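Local coordinates for protein acyl-coenzyme A oxidase acox-1.1 (Caenorhabditis elegans, PDB 5K3H) that catalyses the FAD-dependent desaturation of acyl-CoAs to (2E)-enoyl-CoAs with release of hydrogen peroxide, the first step of peroxisomal beta-oxidation, at residues T48-E53 / S87-P92; I54-D59 / T83-E88. All coordinates share one frame; numbering follows the deposited sequence.

Overall arrangement
Both contacts lie in the helical N-terminal region of the acyl-CoA oxidase, on the same side of the chain's centre. Their centres are about 7 Å apart. Along the chain, helix 38-52 comes first, then the loop 54-59, helix 68-85 and the segment 87-92. Contact 1 joins the end of helix 38-52 to the segment that follows helix 68-85. Contact 2 joins the loop after helix 38-52 to the end of helix 68-85. They share Ser87 and Glu88, and one apolar cluster of Leu51, Ile54, Leu57 and Ile89 runs through both. The two successive helices are thus tied together where each one ends, away from the annotated FAD, ATP and substrate sites.

Contact 1 (T48-E53 / S87-P92); sequences TAKLAE and SEIIDP
The N-terminal helical domain of the acyl-CoA oxidase fold contributes this contact, in which Lys50 and Leu51 near the end of helix 38-52 meet Ile89 in the loop after helix 68-85. No hydrogen bond crosses it. The nearest CA atoms, those of Lys50 and Ile89, are 6.6 Å apart, and side chains bridge most of the distance. Lys50 lies with its aliphatic stem against the isoleucine: CG is 4.0 Å from Ile89 CG2 and 4.1 Å from Ile89 CG1. The lysine chain starts with CG opposite its backbone N (chi1 -180°) and bends at chi2, which carries CE past Ile89 to the carbonyl of Glu88; CE is 3.7 Å from Glu88 O. Beyond the bend the chain is extended, and NZ makes a long salt bridge of 3.7 Å with Glu53 OE1 of the same segment. Glu88 OE1 is 5.5 Å from NZ, too far for contact, though its charge may still be felt. On the buried side Leu51 crosses Ile89 at about a right angle. Ile47 and Leu57 also pack on Ile89, and Arg43 NH2 is hydrogen-bonded to Ile89 O. The methyls Leu51 CD2 and Ile89 CD1 meet at 4.0 Å.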
ATOM      1  N   THR B  48      21.702 -17.372 -14.721  1.00 24.75           N
ATOM      2  CA  THR B  48      21.931 -15.931 -14.738  1.00 24.41           C
ATOM      3  C   THR B  48      23.151 -15.584 -15.575  1.00 25.45           C
ATOM      4  O   THR B  48      23.108 -14.661 -16.394  1.00 25.95           O
ATOM      5  CB  THR B  48      22.072 -15.429 -13.296  1.00 23.60           C
ATOM      6  OG1 THR B  48      20.824 -15.600 -12.632  1.00 22.98           O
ATOM      7  CG2 THR B  48      22.495 -13.967 -13.210  1.00 23.05           C
ATOM      8  N   ALA B  49      24.258 -16.311 -15.368  1.00 26.35           N
ATOM      9  CA  ALA B  49      25.479 -16.056 -16.123  1.00 26.97           C
ATOM     10  C   ALA B  49      25.267 -16.305 -17.612  1.00 27.98           C
ATOM     11  O   ALA B  49      25.717 -15.521 -18.456  1.00 27.88           O
ATOM     12  CB  ALA B  49      26.608 -16.931 -15.586  1.00 26.92           C
ATOM     13  N   LYS B  50      24.535 -17.360 -17.956  1.00 28.96           N
ATOM     14  CA  LYS B  50      24.258 -17.610 -19.362  1.00 30.92           C
ATOM     15  C   LYS B  50      23.446 -16.466 -19.966  1.00 31.30           C
ATOM     16  O   LYS B  50      23.752 -15.985 -21.065  1.00 31.40           O
ATOM     17  CB  LYS B  50      23.535 -18.952 -19.510  1.00 32.60           C
ATOM     18  CG  LYS B  50      23.190 -19.345 -20.952  1.00 34.82           C
ATOM     19  CD  LYS B  50      24.451 -19.486 -21.812  1.00 35.23           C
ATOM     20  CE  LYS B  50      24.123 -20.097 -23.164  1.00 36.09           C
ATOM     21  NZ  LYS B  50      25.370 -20.394 -23.953  1.00 37.20           N
ATOM     22  N   LEU B  51      22.422 -15.990 -19.254  1.00 29.23           N
ATOM     23  CA  LEU B  51      21.621 -14.895 -19.793  1.00 29.11           C
ATOM     24  C   LEU B  51      22.451 -13.624 -20.002  1.00 30.91           C
ATOM     25  O   LEU B  51      22.140 -12.809 -20.885  1.00 31.54           O
ATOM     26  CB  LEU B  51      20.442 -14.620 -18.865  1.00 28.31           C
ATOM     27  CG  LEU B  51      19.344 -15.676 -18.825  1.00 27.40           C
ATOM     28  CD1 LEU B  51      18.482 -15.483 -17.577  1.00 27.32           C
ATOM     29  CD2 LEU B  51      18.500 -15.647 -20.085  1.00 26.99           C
ATOM     30  N   ALA B  52      23.516 -13.440 -19.223  1.00 29.62           N
ATOM     31  CA  ALA B  52      24.363 -12.270 -19.430  1.00 30.90           C
ATOM     32  C   ALA B  52      24.988 -12.265 -20.818  1.00 33.76           C
ATOM     33  O   ALA B  52      25.371 -11.194 -21.308  1.00 33.78           O
ATOM     34  CB  ALA B  52      25.453 -12.189 -18.355  1.00 29.54           C
ATOM     35  N   GLU B  53      25.111 -13.435 -21.454  1.00 33.00           N
ATOM     36  CA  GLU B  53      25.656 -13.561 -22.799  1.00 34.26           C
ATOM     37  C   GLU B  53      24.591 -13.467 -23.880  1.00 31.94           C
ATOM     38  O   GLU B  53      24.930 -13.591 -25.056  1.00 31.75           O
ATOM     39  CB  GLU B  53      26.362 -14.905 -22.982  1.00 38.89           C
ATOM     40  CG  GLU B  53      27.457 -15.250 -22.007  1.00 43.66           C
ATOM     41  CD  GLU B  53      28.013 -16.662 -22.251  1.00 49.10           C
ATOM     42  OE1 GLU B  53      27.398 -17.433 -23.022  1.00 51.83           O
ATOM     43  OE2 GLU B  53      29.042 -17.013 -21.633  1.00 56.06           O
ATOM     44  N   SER B  87      16.152 -24.094 -24.493  1.00 37.54           N
ATOM     45  CA  SER B  87      16.953 -25.280 -24.187  1.00 37.19           C
ATOM     46  C   SER B  87      18.424 -24.973 -24.007  1.00 36.96           C
ATOM     47  O   SER B  87      19.140 -25.773 -23.398  1.00 37.68           O
ATOM     48  CB  SER B  87      16.830 -26.332 -25.287  1.00 36.29           C
ATOM     49  OG  SER B  87      15.560 -26.936 -25.297  1.00 38.68           O
ATOM     50  N   GLU B  88      18.906 -23.867 -24.560  1.00 33.96           N
ATOM     51  CA  GLU B  88      20.311 -23.537 -24.385  1.00 34.44           C
ATOM     52  C   GLU B  88      20.633 -23.052 -22.987  1.00 32.98           C
ATOM     53  O   GLU B  88      21.813 -22.917 -22.652  1.00 32.38           O
ATOM     54  CB  GLU B  88      20.693 -22.448 -25.384  1.00 36.93           C
ATOM     55  CG  GLU B  88      20.390 -22.819 -26.825  1.00 40.75           C
ATOM     56  CD  GLU B  88      20.407 -21.618 -27.733  1.00 44.51           C
ATOM     57  OE1 GLU B  88      21.321 -20.770 -27.586  1.00 48.91           O
ATOM     58  OE2 GLU B  88      19.527 -21.549 -28.626  1.00 47.91           O
ATOM     59  N   ILE B  89      19.620 -22.822 -22.156  1.00 35.60           N
ATOM     60  CA  ILE B  89      19.807 -22.186 -20.867  1.00 34.24           C
ATOM     61  C   ILE B  89      19.357 -23.086 -19.725  1.00 32.63           C
ATOM     62  O   ILE B  89      20.003 -23.116 -18.673  1.00 29.68           O
ATOM     63  CB  ILE B  89      19.069 -20.824 -20.820  1.00 33.98           C
ATOM     64  CG1 ILE B  89      19.344 -20.025 -22.105  1.00 34.57           C
ATOM     65  CG2 ILE B  89      19.516 -19.991 -19.610  1.00 33.04           C
ATOM     66  CD1 ILE B  89      18.361 -18.882 -22.366  1.00 34.75           C
ATOM     67  N   ILE B  90      18.267 -23.843 -19.910  1.00 32.48           N
ATOM     68  CA  ILE B  90      17.659 -24.602 -18.817  1.00 33.27           C
ATOM     69  C   ILE B  90      17.269 -26.007 -19.278  1.00 34.21           C
ATOM     70  O   ILE B  90      17.351 -26.358 -20.454  1.00 34.77           O
ATOM     71  CB  ILE B  90      16.404 -23.911 -18.219  1.00 31.16           C
ATOM     72  CG1 ILE B  90      15.280 -23.851 -19.262  1.00 30.91           C
ATOM     73  CG2 ILE B  90      16.735 -22.538 -17.637  1.00 31.27           C
ATOM     74  CD1 ILE B  90      13.913 -23.616 -18.682  1.00 31.42           C
ATOM     75  N   ASP B  91      16.863 -26.819 -18.300  1.00 33.02           N
ATOM     76  CA  ASP B  91      16.087 -28.020 -18.542  1.00 33.67           C
ATOM     77  C   ASP B  91      14.623 -27.612 -18.590  1.00 33.06           C
ATOM     78  O   ASP B  91      14.048 -27.291 -17.539  1.00 34.02           O
ATOM     79  CB  ASP B  91      16.333 -29.044 -17.437  1.00 36.30           C
ATOM     80  CG  ASP B  91      15.332 -30.210 -17.456  1.00 39.16           C
ATOM     81  OD1 ASP B  91      15.371 -31.027 -16.508  1.00 40.67           O
ATOM     82  OD2 ASP B  91      14.519 -30.323 -18.407  1.00 41.40           O
ATOM     83  N   PRO B  92      13.988 -27.586 -19.767  1.00 34.96           N
ATOM     84  CA  PRO B  92      12.626 -27.028 -19.860  1.00 35.01           C
ATOM     85  C   PRO B  92      11.564 -27.855 -19.150  1.00 37.45           C
ATOM     86  O   PRO B  92      10.412 -27.402 -19.071  1.00 40.62           O
ATOM     87  CB  PRO B  92      12.360 -26.971 -21.372  1.00 34.37           C
ATOM     88  CG  PRO B  92      13.681 -27.194 -22.047  1.00 35.24           C
ATOM     89  CD  PRO B  92      14.574 -27.914 -21.081  1.00 34.85           C
TER

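Contact 2 (I54-D59 / T83-E88)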
ATOM      1  N   ILE B  54      23.323 -13.264 -23.534  1.00 34.74           N
ATOM      2  CA  ILE B  54      22.256 -13.280 -24.536  1.00 34.11           C
ATOM      3  C   ILE B  54      21.523 -11.948 -24.472  1.00 33.86           C
ATOM      4  O   ILE B  54      20.408 -11.876 -23.936  1.00 33.23           O
ATOM      5  CB  ILE B  54      21.269 -14.437 -24.304  1.00 33.31           C
ATOM      6  CG1 ILE B  54      21.977 -15.776 -24.145  1.00 33.47           C
ATOM      7  CG2 ILE B  54      20.274 -14.541 -25.432  1.00 33.31           C
ATOM      8  CD1 ILE B  54      20.996 -16.894 -23.830  1.00 33.95           C
ATOM      9  N   PRO B  55      22.072 -10.889 -25.055  1.00 35.96           N
ATOM     10  CA  PRO B  55      21.450  -9.570 -24.896  1.00 36.10           C
ATOM     11  C   PRO B  55      20.063  -9.470 -25.516  1.00 35.81           C
ATOM     12  O   PRO B  55      19.289  -8.585 -25.122  1.00 37.42           O
ATOM     13  CB  PRO B  55      22.451  -8.627 -25.580  1.00 37.42           C
ATOM     14  CG  PRO B  55      23.232  -9.509 -26.523  1.00 36.81           C
ATOM     15  CD  PRO B  55      23.328 -10.832 -25.817  1.00 36.70           C
ATOM     16  N   GLU B  56      19.711 -10.354 -26.456  1.00 35.60           N
ATOM     17  CA  GLU B  56      18.362 -10.341 -27.018  1.00 36.17           C
ATOM     18  C   GLU B  56      17.310 -10.710 -25.974  1.00 33.73           C
ATOM     19  O   GLU B  56      16.114 -10.447 -26.178  1.00 31.52           O
ATOM     20  CB  GLU B  56      18.278 -11.281 -28.234  1.00 38.82           C
ATOM     21  CG  GLU B  56      19.168 -12.558 -28.170  1.00 44.19           C
ATOM     22  CD  GLU B  56      20.648 -12.308 -28.509  1.00 44.78           C
ATOM     23  OE1 GLU B  56      20.955 -11.187 -28.947  1.00 46.05           O
ATOM     24  OE2 GLU B  56      21.502 -13.219 -28.338  1.00 51.48           O
ATOM     25  N   LEU B  57      17.728 -11.294 -24.856  1.00 33.13           N
ATOM     26  CA  LEU B  57      16.822 -11.618 -23.768  1.00 31.41           C
ATOM     27  C   LEU B  57      16.815 -10.558 -22.669  1.00 30.77           C
ATOM     28  O   LEU B  57      16.301 -10.825 -21.578  1.00 32.34           O
ATOM     29  CB  LEU B  57      17.160 -12.993 -23.184  1.00 30.26           C
ATOM     30  CG  LEU B  57      16.746 -14.203 -24.020  1.00 29.65           C
ATOM     31  CD1 LEU B  57      17.260 -15.471 -23.416  1.00 29.07           C
ATOM     32  CD2 LEU B  57      15.239 -14.261 -24.118  1.00 29.35           C
ATOM     33  N   HIS B  58      17.427  -9.397 -22.898  1.00 30.12           N
ATOM     34  CA  HIS B  58      17.447  -8.336 -21.899  1.00 29.99           C
ATOM     35  C   HIS B  58      16.329  -7.323 -22.127  1.00 29.58           C
ATOM     36  O   HIS B  58      15.800  -7.184 -23.235  1.00 28.85           O
ATOM     37  CB  HIS B  58      18.795  -7.614 -21.900  1.00 30.10           C
ATOM     38  CG  HIS B  58      19.954  -8.503 -21.575  1.00 31.21           C
ATOM     39  ND1 HIS B  58      21.262  -8.075 -21.647  1.00 30.84           N
ATOM     40  CD2 HIS B  58      20.000  -9.784 -21.134  1.00 31.16           C
ATOM     41  CE1 HIS B  58      22.063  -9.062 -21.290  1.00 31.30           C
ATOM     42  NE2 HIS B  58      21.323 -10.109 -20.975  1.00 31.45           N
ATOM     43  N   ASP B  59      15.964  -6.616 -21.053  1.00 26.45           N
ATOM     44  CA  ASP B  59      15.058  -5.488 -21.199  1.00 25.85           C
ATOM     45  C   ASP B  59      15.685  -4.496 -22.165  1.00 25.26           C
ATOM     46  O   ASP B  59      16.834  -4.084 -21.974  1.00 26.19           O
ATOM     47  CB  ASP B  59      14.825  -4.793 -19.855  1.00 26.44           C
ATOM     48  CG  ASP B  59      14.194  -5.692 -18.805  1.00 27.79           C
ATOM     49  OD1 ASP B  59      13.601  -6.733 -19.154  1.00 27.40           O
ATOM     50  OD2 ASP B  59      14.325  -5.360 -17.607  1.00 31.00           O
ATOM     51  N   THR B  83      10.985 -19.209 -26.269  1.00 30.54           N
ATOM     52  CA  THR B  83      10.536 -20.498 -26.796  1.00 34.26           C
ATOM     53  C   THR B  83      11.553 -21.078 -27.770  1.00 36.25           C
ATOM     54  O   THR B  83      11.643 -22.299 -27.930  1.00 37.73           O
ATOM     55  CB  THR B  83       9.198 -20.344 -27.521  1.00 36.62           C
ATOM     56  OG1 THR B  83       9.382 -19.451 -28.615  1.00 39.50           O
ATOM     57  CG2 THR B  83       8.153 -19.729 -26.634  1.00 36.60           C
ATOM     58  N   GLN B  84      12.323 -20.208 -28.422  1.00 36.27           N
ATOM     59  CA  GLN B  84      13.337 -20.589 -29.398  1.00 39.34           C
ATOM     60  C   GLN B  84      14.648 -21.025 -28.737  1.00 37.48           C
ATOM     61  O   GLN B  84      15.199 -22.077 -29.081  1.00 35.66           O
ATOM     62  CB  GLN B  84      13.539 -19.419 -30.364  1.00 44.55           C
ATOM     63  CG  GLN B  84      14.793 -19.454 -31.219  1.00 51.65           C
ATOM     64  CD  GLN B  84      14.981 -18.154 -32.011  1.00 58.38           C
ATOM     65  OE1 GLN B  84      14.256 -17.163 -31.800  1.00 56.89           O
ATOM     66  NE2 GLN B  84      15.979 -18.145 -32.906  1.00 59.26           N
ATOM     67  N   ARG B  85      15.171 -20.243 -27.787  1.00 39.50           N
ATOM     68  CA  ARG B  85      16.481 -20.528 -27.201  1.00 37.89           C
ATOM     69  C   ARG B  85      16.405 -21.237 -25.847  1.00 36.28           C
ATOM     70  O   ARG B  85      17.455 -21.554 -25.277  1.00 36.56           O
ATOM     71  CB  ARG B  85      17.280 -19.238 -27.025  1.00 37.69           C
ATOM     72  CG  ARG B  85      17.115 -18.243 -28.155  1.00 40.20           C
ATOM     73  CD  ARG B  85      18.232 -18.361 -29.152  1.00 41.95           C
ATOM     74  NE  ARG B  85      19.536 -18.288 -28.504  1.00 43.51           N
ATOM     75  CZ  ARG B  85      20.220 -17.160 -28.345  1.00 44.64           C
ATOM     76  NH1 ARG B  85      19.704 -16.005 -28.759  1.00 42.17           N
ATOM     77  NH2 ARG B  85      21.404 -17.188 -27.744  1.00 47.20           N
ATOM     78  N   MET B  86      15.193 -21.517 -25.346  1.00 37.23           N
ATOM     79  CA  MET B  86      14.991 -21.996 -23.974  1.00 37.26           C
ATOM     80  C   MET B  86      15.946 -23.126 -23.592  1.00 36.86           C
ATOM     81  O   MET B  86      16.477 -23.142 -22.473  1.00 39.74           O
ATOM     82  CB  MET B  86      13.528 -22.424 -23.794  1.00 36.29           C
ATOM     83  CG  MET B  86      13.162 -22.895 -22.409  1.00 36.70           C
ATOM     84  SD  MET B  86      11.396 -23.217 -22.275  1.00 33.27           S
ATOM     85  CE  MET B  86      10.744 -21.537 -22.328  1.00 36.72           C
ATOM     86  N   SER B  87      16.152 -24.094 -24.493  1.00 37.54           N
ATOM     87  CA  SER B  87      16.953 -25.280 -24.187  1.00 37.19           C
ATOM     88  C   SER B  87      18.424 -24.973 -24.007  1.00 36.96           C
ATOM     89  O   SER B  87      19.140 -25.773 -23.398  1.00 37.68           O
ATOM     90  CB  SER B  87      16.830 -26.332 -25.287  1.00 36.29           C
ATOM     91  OG  SER B  87      15.560 -26.936 -25.297  1.00 38.68           O
ATOM     92  N   GLU B  88      18.906 -23.867 -24.560  1.00 33.96           N
ATOM     93  CA  GLU B  88      20.311 -23.537 -24.385  1.00 34.44           C
ATOM     94  C   GLU B  88      20.633 -23.052 -22.987  1.00 32.98           C
ATOM     95  O   GLU B  88      21.813 -22.917 -22.652  1.00 32.38           O
ATOM     96  CB  GLU B  88      20.693 -22.448 -25.384  1.00 36.93           C
ATOM     97  CG  GLU B  88      20.390 -22.819 -26.825  1.00 40.75           C
ATOM     98  CD  GLU B  88      20.407 -21.618 -27.733  1.00 44.51           C
ATOM     99  OE1 GLU B  88      21.321 -20.770 -27.586  1.00 48.91           O
ATOM    100  OE2 GLU B  88      19.527 -21.549 -28.626  1.00 47.91           O
TER
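Arg85 reaches from the end of helix 68-85 to Ile54 and Glu56, in the loop that follows helix 38-52. Its CB points toward that loop. The chain sets out with CG opposite the carbonyl carbon, then bends at chi2 and again at chi3. These turns leave NE facing back to its own segment and send the two terminal nitrogens across the contact. NE donates to Glu88 OE1 at 3.2 Å, with an N-H...O angle of 165°. This oxygen is met on its syn side but 34° out of the carboxylate plane. A weaker bond runs from NE to Glu88 OE2. CZ lies 3.9 Å from Ile54 CG2. NH1 makes a salt bridge with Glu56 OE2 at 3.3 Å, a weak hydrogen bond despite being almost straight. Glu56 comes to the guanidinium edge, with the carboxylate and guanidinium planes 37° apart. Its chain is bent at chi2, and CG also touches Arg85 NH1 at 3.5 Å. NH2 meets the branches of Ile54: CG2 at 3.7 Å, and CG1 and CD1 slightly farther away. Ile54 CG2 lies obliquely to the guanidinium, and the two side chains come from opposite directions. Glu56, Arg85 and Glu88 therefore form a salt-bridge network in which a carboxylate on NE and another on NH1 probably limit the rotation of the guanidinium. The guanidinium charge probably favours the ionised form of both carboxylates. The buried Ile54 also packs on Ile89. Leu57 rests on Val81 and Leu82 of helix 68-85 and on Val105 of helix 97-105, so the Leu57 side chain touches both helices. His58 NE2 is hydrogen-bonded to Leu51 O at the end of helix 38-52.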